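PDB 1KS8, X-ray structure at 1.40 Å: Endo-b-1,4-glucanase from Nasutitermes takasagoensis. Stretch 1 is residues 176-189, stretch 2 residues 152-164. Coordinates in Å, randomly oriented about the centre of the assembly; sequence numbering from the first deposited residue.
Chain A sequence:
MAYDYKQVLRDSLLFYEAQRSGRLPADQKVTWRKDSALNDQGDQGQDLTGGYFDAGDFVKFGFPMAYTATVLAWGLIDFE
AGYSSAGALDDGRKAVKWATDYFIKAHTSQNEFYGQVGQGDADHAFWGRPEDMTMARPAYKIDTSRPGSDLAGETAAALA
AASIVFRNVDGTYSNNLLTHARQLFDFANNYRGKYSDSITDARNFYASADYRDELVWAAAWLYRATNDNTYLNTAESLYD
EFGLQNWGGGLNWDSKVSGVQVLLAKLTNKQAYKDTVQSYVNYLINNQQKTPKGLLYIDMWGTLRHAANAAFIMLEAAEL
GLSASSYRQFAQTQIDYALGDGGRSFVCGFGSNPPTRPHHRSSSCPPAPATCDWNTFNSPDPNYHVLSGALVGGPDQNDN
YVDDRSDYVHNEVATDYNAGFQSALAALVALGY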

ATOM      1  N   ASN A 176      -3.586 -19.922   9.608  1.00 14.89           N
ATOM      2  CA  ASN A 176      -4.813 -19.566   8.908  1.00 14.82           C
ATOM      3  C   ASN A 176      -4.493 -18.696   7.696  1.00 13.42           C
ATOM      4  O   ASN A 176      -5.017 -18.916   6.607  1.00 14.10           O
ATOM      5  CB  ASN A 176      -5.759 -18.835   9.866  1.00 17.33           C
ATOM      6  CG  ASN A 176      -7.073 -18.459   9.217  1.00 20.11           C
ATOM      7  OD1 ASN A 176      -7.632 -19.225   8.431  1.00 23.16           O
ATOM      8  ND2 ASN A 176      -7.586 -17.283   9.559  1.00 23.75           N
ATOM      9  N   LEU A 177      -3.623 -17.713   7.892  1.00 13.17           N
ATOM     10  CA  LEU A 177      -3.215 -16.823   6.810  1.00 12.40           C
ATOM     11  C   LEU A 177      -2.619 -17.625   5.657  1.00 12.36           C
ATOM     12  O   LEU A 177      -2.953 -17.407   4.492  1.00 12.36           O
ATOM     13  CB  LEU A 177      -2.171 -15.828   7.316  1.00 12.65           C
ATOM     14  CG  LEU A 177      -2.633 -14.727   8.273  1.00 11.00           C
ATOM     15  CD1 LEU A 177      -1.421 -14.050   8.892  1.00 11.67           C
ATOM     16  CD2 LEU A 177      -3.490 -13.717   7.522  1.00 12.65           C
ATOM     17  N   LEU A 178      -1.730 -18.555   5.990  1.00 13.19           N
ATOM     18  CA  LEU A 178      -1.070 -19.372   4.981  1.00 14.41           C
ATOM     19  C   LEU A 178      -2.038 -20.261   4.207  1.00 13.90           C
ATOM     20  O   LEU A 178      -1.883 -20.444   3.001  1.00 15.14           O
ATOM     21  CB  LEU A 178       0.022 -20.227   5.630  1.00 14.94           C
ATOM     22  CG  LEU A 178       0.980 -20.935   4.669  1.00 18.37           C
ATOM     23  CD1 LEU A 178       1.679 -19.913   3.783  1.00 17.47           C
ATOM     24  CD2 LEU A 178       2.000 -21.728   5.470  1.00 19.20           C
ATOM     25  N   THR A 179      -3.034 -20.816   4.893  1.00 13.81           N
ATOM     26  CA  THR A 179      -4.013 -21.669   4.226  1.00 14.24           C
ATOM     27  C   THR A 179      -4.717 -20.869   3.134  1.00 12.80           C
ATOM     28  O   THR A 179      -4.840 -21.318   1.995  1.00 13.68           O
ATOM     29  CB  THR A 179      -5.063 -22.209   5.221  1.00 15.92           C
ATOM     30  OG1 THR A 179      -4.427 -23.107   6.139  1.00 18.02           O
ATOM     31  CG2 THR A 179      -6.174 -22.947   4.486  1.00 16.85           C
ATOM     32  N   HIS A 180      -5.168 -19.672   3.489  1.00 11.77           N
ATOM     33  CA  HIS A 180      -5.851 -18.804   2.541  1.00 11.36           C
ATOM     34  C   HIS A 180      -4.917 -18.373   1.417  1.00 11.23           C
ATOM     35  O   HIS A 180      -5.329 -18.291   0.261  1.00 12.19           O
ATOM     36  CB  HIS A 180      -6.406 -17.577   3.264  1.00 11.15           C
ATOM     37  CG  HIS A 180      -7.636 -17.859   4.066  1.00 11.86           C
ATOM     38  ND1 HIS A 180      -8.886 -17.960   3.494  1.00 11.28           N
ATOM     39  CD2 HIS A 180      -7.806 -18.101   5.388  1.00 12.00           C
ATOM     40  CE1 HIS A 180      -9.773 -18.254   4.429  1.00 11.68           C
ATOM     41  NE2 HIS A 180      -9.144 -18.345   5.587  1.00 12.46           N
ATOM     42  N   ALA A 181      -3.660 -18.107   1.757  1.00 10.93           N
ATOM     43  CA  ALA A 181      -2.677 -17.690   0.761  1.00 11.01           C
ATOM     44  C   ALA A 181      -2.476 -18.771  -0.299  1.00 10.60           C
ATOM     45  O   ALA A 181      -2.451 -18.480  -1.491  1.00 11.00           O
ATOM     46  CB  ALA A 181      -1.349 -17.369   1.438  1.00 11.54           C
ATOM     47  N   ARG A 182      -2.334 -20.020   0.138  1.00 11.18           N
ATOM     48  CA  ARG A 182      -2.135 -21.125  -0.797  1.00 11.74           C
ATOM     49  C   ARG A 182      -3.318 -21.298  -1.742  1.00 10.51           C
ATOM     50  O   ARG A 182      -3.142 -21.512  -2.942  1.00 11.36           O
ATOM     51  CB  ARG A 182      -1.910 -22.434  -0.038  1.00 14.78           C
ATOM     52  CG  ARG A 182      -0.656 -22.465   0.816  1.00 17.46           C
ATOM     53  CD  ARG A 182      -0.407 -23.869   1.347  1.00 23.07           C
ATOM     54  NE  ARG A 182       0.794 -23.944   2.174  1.00 27.33           N
ATOM     55  CZ  ARG A 182       1.327 -25.080   2.613  1.00 30.51           C
ATOM     56  NH1 ARG A 182       0.766 -26.240   2.303  1.00 32.65           N
ATOM     57  NH2 ARG A 182       2.421 -25.055   3.362  1.00 31.53           N
ATOM     58  N   GLN A 183      -4.525 -21.215  -1.193  1.00 10.76           N
ATOM     59  CA  GLN A 183      -5.735 -21.373  -1.986  1.00 10.47           C
ATOM     60  C   GLN A 183      -5.908 -20.240  -2.987  1.00  9.87           C
ATOM     61  O   GLN A 183      -6.285 -20.478  -4.133  1.00 11.12           O
ATOM     62  CB  GLN A 183      -6.953 -21.457  -1.065  1.00 11.40           C
ATOM     63  CG  GLN A 183      -6.843 -22.575  -0.038  1.00 13.50           C
ATOM     64  CD  GLN A 183      -8.010 -22.603   0.922  1.00 15.85           C
ATOM     65  OE1 GLN A 183      -8.539 -21.559   1.303  1.00 15.77           O
ATOM     66  NE2 GLN A 183      -8.405 -23.802   1.338  1.00 16.20           N
ATOM     67  N   LEU A 184      -5.632 -19.009  -2.566  1.00  9.52           N
ATOM     68  CA  LEU A 184      -5.767 -17.877  -3.474  1.00  9.48           C
ATOM     69  C   LEU A 184      -4.740 -17.928  -4.597  1.00 10.34           C
ATOM     70  O   LEU A 184      -5.030 -17.512  -5.719  1.00 10.13           O
ATOM     71  CB  LEU A 184      -5.669 -16.556  -2.704  1.00  9.65           C
ATOM     72  CG  LEU A 184      -6.980 -16.194  -1.996  1.00 10.61           C
ATOM     73  CD1 LEU A 184      -6.746 -15.062  -1.011  1.00 10.44           C
ATOM     74  CD2 LEU A 184      -8.029 -15.810  -3.032  1.00 10.42           C
ATOM     75  N   PHE A 185      -3.545 -18.441  -4.311  1.00 10.49           N
ATOM     76  CA  PHE A 185      -2.539 -18.547  -5.360  1.00 11.05           C
ATOM     77  C   PHE A 185      -3.001 -19.567  -6.394  1.00 10.39           C
ATOM     78  O   PHE A 185      -2.877 -19.340  -7.593  1.00 11.22           O
ATOM     79  CB  PHE A 185      -1.184 -18.991  -4.814  1.00 11.33           C
ATOM     80  CG  PHE A 185      -0.161 -19.211  -5.893  1.00 13.06           C
ATOM     81  CD1 PHE A 185       0.364 -18.132  -6.600  1.00 14.21           C
ATOM     82  CD2 PHE A 185       0.219 -20.498  -6.257  1.00 14.82           C
ATOM     83  CE1 PHE A 185       1.249 -18.331  -7.658  1.00 15.20           C
ATOM     84  CE2 PHE A 185       1.104 -20.709  -7.313  1.00 15.49           C
ATOM     85  CZ  PHE A 185       1.618 -19.623  -8.016  1.00 15.38           C
ATOM     86  N   ASP A 186      -3.524 -20.696  -5.923  1.00 11.58           N
ATOM     87  CA  ASP A 186      -4.006 -21.730  -6.828  1.00 12.35           C
ATOM     88  C   ASP A 186      -5.114 -21.162  -7.703  1.00 12.05           C
ATOM     89  O   ASP A 186      -5.158 -21.409  -8.905  1.00 12.32           O
ATOM     90  CB  ASP A 186      -4.516 -22.932  -6.034  1.00 14.48           C
ATOM     91  CG  ASP A 186      -3.392 -23.830  -5.552  1.00 18.11           C
ATOM     92  OD1 ASP A 186      -3.646 -24.671  -4.667  1.00 20.62           O
ATOM     93  OD2 ASP A 186      -2.260 -23.702  -6.067  1.00 20.48           O
ATOM     94  N   PHE A 187      -6.008 -20.391  -7.091  1.00 10.95           N
ATOM     95  CA  PHE A 187      -7.103 -19.767  -7.822  1.00 10.71           C
ATOM     96  C   PHE A 187      -6.527 -18.834  -8.894  1.00 11.27           C
ATOM     97  O   PHE A 187      -6.911 -18.898 -10.062  1.00 11.73           O
ATOM     98  CB  PHE A 187      -7.997 -18.996  -6.835  1.00 11.15           C
ATOM     99  CG  PHE A 187      -9.051 -18.135  -7.486  1.00 10.96           C
ATOM    100  CD1 PHE A 187      -9.751 -18.570  -8.607  1.00 12.79           C
ATOM    101  CD2 PHE A 187      -9.363 -16.890  -6.945  1.00 13.03           C
ATOM    102  CE1 PHE A 187     -10.746 -17.778  -9.181  1.00 12.53           C
ATOM    103  CE2 PHE A 187     -10.356 -16.093  -7.511  1.00 12.75           C
ATOM    104  CZ  PHE A 187     -11.048 -16.538  -8.631  1.00 11.16           C
ATOM    105  N   ALA A 188      -5.589 -17.982  -8.492  1.00 11.02           N
ATOM    106  CA  ALA A 188      -4.961 -17.035  -9.407  1.00 11.05           C
ATOM    107  C   ALA A 188      -4.220 -17.712 -10.558  1.00 11.44           C
ATOM    108  O   ALA A 188      -4.284 -17.263 -11.701  1.00 10.90           O
ATOM    109  CB  ALA A 188      -3.998 -16.138  -8.640  1.00 11.32           C
ATOM    110  N   ASN A 189      -3.518 -18.796 -10.254  1.00 11.92           N
ATOM    111  CA  ASN A 189      -2.741 -19.499 -11.267  1.00 13.51           C
ATOM    112  C   ASN A 189      -3.551 -20.425 -12.170  1.00 13.24           C
ATOM    113  O   ASN A 189      -3.253 -20.552 -13.359  1.00 14.15           O
ATOM    114  CB  ASN A 189      -1.617 -20.285 -10.586  1.00 14.39           C
ATOM    115  CG  ASN A 189      -0.555 -20.743 -11.562  1.00 16.42           C
ATOM    116  OD1 ASN A 189      -0.136 -19.985 -12.437  1.00 18.63           O
ATOM    117  ND2 ASN A 189      -0.103 -21.982 -11.408  1.00 19.10           N
TER
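Stretch 2 152-164: AGETAAALAAASI

Stretch 2 packs against stretch 1 as one of two nearly antiparallel helices, joined by a largely apolar contact with no hydrogen bond between them, in which small alanines allow close approach and leucines interlock. Residues 152-164 are helical throughout, as are residues 176-189, and both helices extend beyond these limits. Their axes cross at -155° and come within 7.9 Å of each other, and 614 Å² of surface is buried between them.

The backbones draw nearest where Ala-156 meets Ala-181, with CA of Ala-156 4.2 Å from CA of Ala-181. A methyl suits this place because it fills the narrow gap without holding the helices apart: Ala-156 CB rests 3.5 Å from the carbonyl O of Ala-181. That oxygen already accepts the helical hydrogen bond from Phe-185 N, so it needs no partner from Ala-156. In return, Ala-181 CB lies 3.7 Å from Leu-159 CB.

Beside this alanine pair, Leu-159 enters a hole formed by Leu-177, His-180, Ala-181 and Leu-184, while Leu-184 enters one formed by Ala-152, Thr-155, Ala-156 and Leu-159. Leu-159 CD1 and Leu-184 CD1 meet at 3.5 Å; the branched ends of these leucines are broad enough to occupy such pockets. Thr-155 joins through its methyl, CG2, 3.7 Å from Leu-184 CD1.

Toward the start of stretch 2, Ala-152 CB touches Ala-188 CB at 3.6 Å and approaches Phe-187 CD2 obliquely at 3.9 Å. Gly-153, with no side chain, brings its N within 3.7 Å of Ala-188 CB. At the other end, Leu-177 reaches Ala-162, CD1 to CB 3.7 Å, and Leu-159, CD2 to CD2 3.7 Å. Ser-163 also faces stretch 1, yet its OG donates a hydrogen bond to Ala-160 O (2.6 Å) in its own helix, which lets a polar residue sit beside leucines without a partner across the interface.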

ATOM      1  N   ALA A 152      -6.115 -11.795  -6.957  1.00  9.61           N
ATOM      2  CA  ALA A 152      -5.950 -12.987  -6.132  1.00  9.11           C
ATOM      3  C   ALA A 152      -4.475 -13.193  -5.789  1.00  9.39           C
ATOM      4  O   ALA A 152      -4.133 -13.582  -4.669  1.00  9.43           O
ATOM      5  CB  ALA A 152      -6.496 -14.212  -6.864  1.00 10.14           C
ATOM      6  N   GLY A 153      -3.608 -12.927  -6.762  1.00  9.05           N
ATOM      7  CA  GLY A 153      -2.181 -13.079  -6.550  1.00  9.95           C
ATOM      8  C   GLY A 153      -1.615 -12.111  -5.526  1.00  9.26           C
ATOM      9  O   GLY A 153      -0.859 -12.511  -4.641  1.00  8.97           O
ATOM     10  N   GLU A 154      -1.974 -10.834  -5.632  1.00  9.64           N
ATOM     11  CA  GLU A 154      -1.461  -9.857  -4.681  1.00  9.08           C
ATOM     12  C   GLU A 154      -1.983 -10.164  -3.287  1.00  8.01           C
ATOM     13  O   GLU A 154      -1.269  -9.999  -2.302  1.00  8.56           O
ATOM     14  CB  GLU A 154      -1.865  -8.436  -5.079  1.00  8.81           C
ATOM     15  CG  GLU A 154      -1.188  -7.351  -4.240  1.00  9.52           C
ATOM     16  CD  GLU A 154       0.328  -7.393  -4.347  1.00 10.29           C
ATOM     17  OE1 GLU A 154       0.837  -7.401  -5.488  1.00 12.25           O
ATOM     18  OE2 GLU A 154       1.014  -7.416  -3.300  1.00  8.98           O
ATOM     19  N   THR A 155      -3.230 -10.614  -3.205  1.00  8.05           N
ATOM     20  CA  THR A 155      -3.811 -10.947  -1.911  1.00  7.48           C
ATOM     21  C   THR A 155      -3.105 -12.166  -1.322  1.00  7.59           C
ATOM     22  O   THR A 155      -2.848 -12.219  -0.119  1.00  8.44           O
ATOM     23  CB  THR A 155      -5.326 -11.203  -2.032  1.00  7.50           C
ATOM     24  OG1 THR A 155      -5.950 -10.047  -2.612  1.00  7.29           O
ATOM     25  CG2 THR A 155      -5.939 -11.451  -0.657  1.00  8.90           C
ATOM     26  N   ALA A 156      -2.776 -13.140  -2.168  1.00  8.09           N
ATOM     27  CA  ALA A 156      -2.069 -14.327  -1.696  1.00  8.48           C
ATOM     28  C   ALA A 156      -0.699 -13.905  -1.155  1.00  8.14           C
ATOM     29  O   ALA A 156      -0.233 -14.418  -0.136  1.00  8.39           O
ATOM     30  CB  ALA A 156      -1.903 -15.322  -2.832  1.00  9.01           C
ATOM     31  N   ALA A 157      -0.058 -12.961  -1.840  1.00  8.93           N
ATOM     32  CA  ALA A 157       1.246 -12.464  -1.417  1.00  8.52           C
ATOM     33  C   ALA A 157       1.136 -11.774  -0.062  1.00  7.72           C
ATOM     34  O   ALA A 157       1.963 -11.989   0.823  1.00  8.61           O
ATOM     35  CB  ALA A 157       1.799 -11.490  -2.453  1.00  8.42           C
ATOM     36  N   ALA A 158       0.108 -10.945   0.098  1.00  8.73           N
ATOM     37  CA  ALA A 158      -0.097 -10.230   1.351  1.00  7.73           C
ATOM     38  C   ALA A 158      -0.313 -11.214   2.495  1.00  8.23           C
ATOM     39  O   ALA A 158       0.247 -11.055   3.581  1.00  9.11           O
ATOM     40  CB  ALA A 158      -1.298  -9.291   1.232  1.00  8.49           C
ATOM     41  N   LEU A 159      -1.125 -12.236   2.244  1.00  8.62           N
ATOM     42  CA  LEU A 159      -1.414 -13.240   3.262  1.00  9.21           C
ATOM     43  C   LEU A 159      -0.167 -14.046   3.618  1.00  9.22           C
ATOM     44  O   LEU A 159       0.085 -14.325   4.793  1.00  9.88           O
ATOM     45  CB  LEU A 159      -2.531 -14.162   2.775  1.00  8.90           C
ATOM     46  CG  LEU A 159      -3.895 -13.477   2.641  1.00  9.69           C
ATOM     47  CD1 LEU A 159      -4.838 -14.370   1.850  1.00 17.30           C
ATOM     48  CD2 LEU A 159      -4.464 -13.179   4.017  1.00 11.07           C
ATOM     49  N   ALA A 160       0.619 -14.404   2.608  1.00  9.27           N
ATOM     50  CA  ALA A 160       1.840 -15.166   2.841  1.00  9.17           C
ATOM     51  C   ALA A 160       2.838 -14.319   3.622  1.00  9.30           C
ATOM     52  O   ALA A 160       3.465 -14.795   4.568  1.00 10.37           O
ATOM     53  CB  ALA A 160       2.446 -15.611   1.513  1.00  9.32           C
ATOM     54  N   ALA A 161       2.980 -13.056   3.235  1.00  8.60           N
ATOM     55  CA  ALA A 161       3.899 -12.163   3.932  1.00  9.24           C
ATOM     56  C   ALA A 161       3.435 -12.006   5.378  1.00  9.14           C
ATOM     57  O   ALA A 161       4.242 -12.052   6.310  1.00  9.82           O
ATOM     58  CB  ALA A 161       3.945 -10.807   3.237  1.00  9.50           C
ATOM     59  N   ALA A 162       2.131 -11.829   5.565  1.00  9.56           N
ATOM     60  CA  ALA A 162       1.586 -11.679   6.907  1.00 10.08           C
ATOM     61  C   ALA A 162       1.808 -12.939   7.744  1.00 10.56           C
ATOM     62  O   ALA A 162       2.036 -12.850   8.949  1.00 10.11           O
ATOM     63  CB  ALA A 162       0.098 -11.348   6.838  1.00  9.55           C
ATOM     64  N   SER A 163       1.748 -14.111   7.117  1.00 10.11           N
ATOM     65  CA  SER A 163       1.945 -15.350   7.868  1.00 10.87           C
ATOM     66  C   SER A 163       3.343 -15.377   8.480  1.00 11.21           C
ATOM     67  O   SER A 163       3.549 -15.946   9.552  1.00 12.93           O
ATOM     68  CB  SER A 163       1.727 -16.581   6.972  1.00 11.18           C
ATOM     69  OG  SER A 163       2.811 -16.800   6.086  1.00 12.37           O
ATOM     70  N   ILE A 164       4.301 -14.753   7.802  1.00 11.12           N
ATOM     71  CA  ILE A 164       5.670 -14.688   8.305  1.00 11.36           C
ATOM     72  C   ILE A 164       5.712 -13.725   9.491  1.00 12.42           C
ATOM     73  O   ILE A 164       6.316 -14.009  10.523  1.00 12.78           O
ATOM     74  CB  ILE A 164       6.644 -14.201   7.207  1.00 12.29           C
ATOM     75  CG1 ILE A 164       6.682 -15.219   6.064  1.00 13.96           C
ATOM     76  CG2 ILE A 164       8.041 -13.999   7.788  1.00 13.11           C
ATOM     77  CD1 ILE A 164       7.443 -14.745   4.840  1.00 20.20           C
TER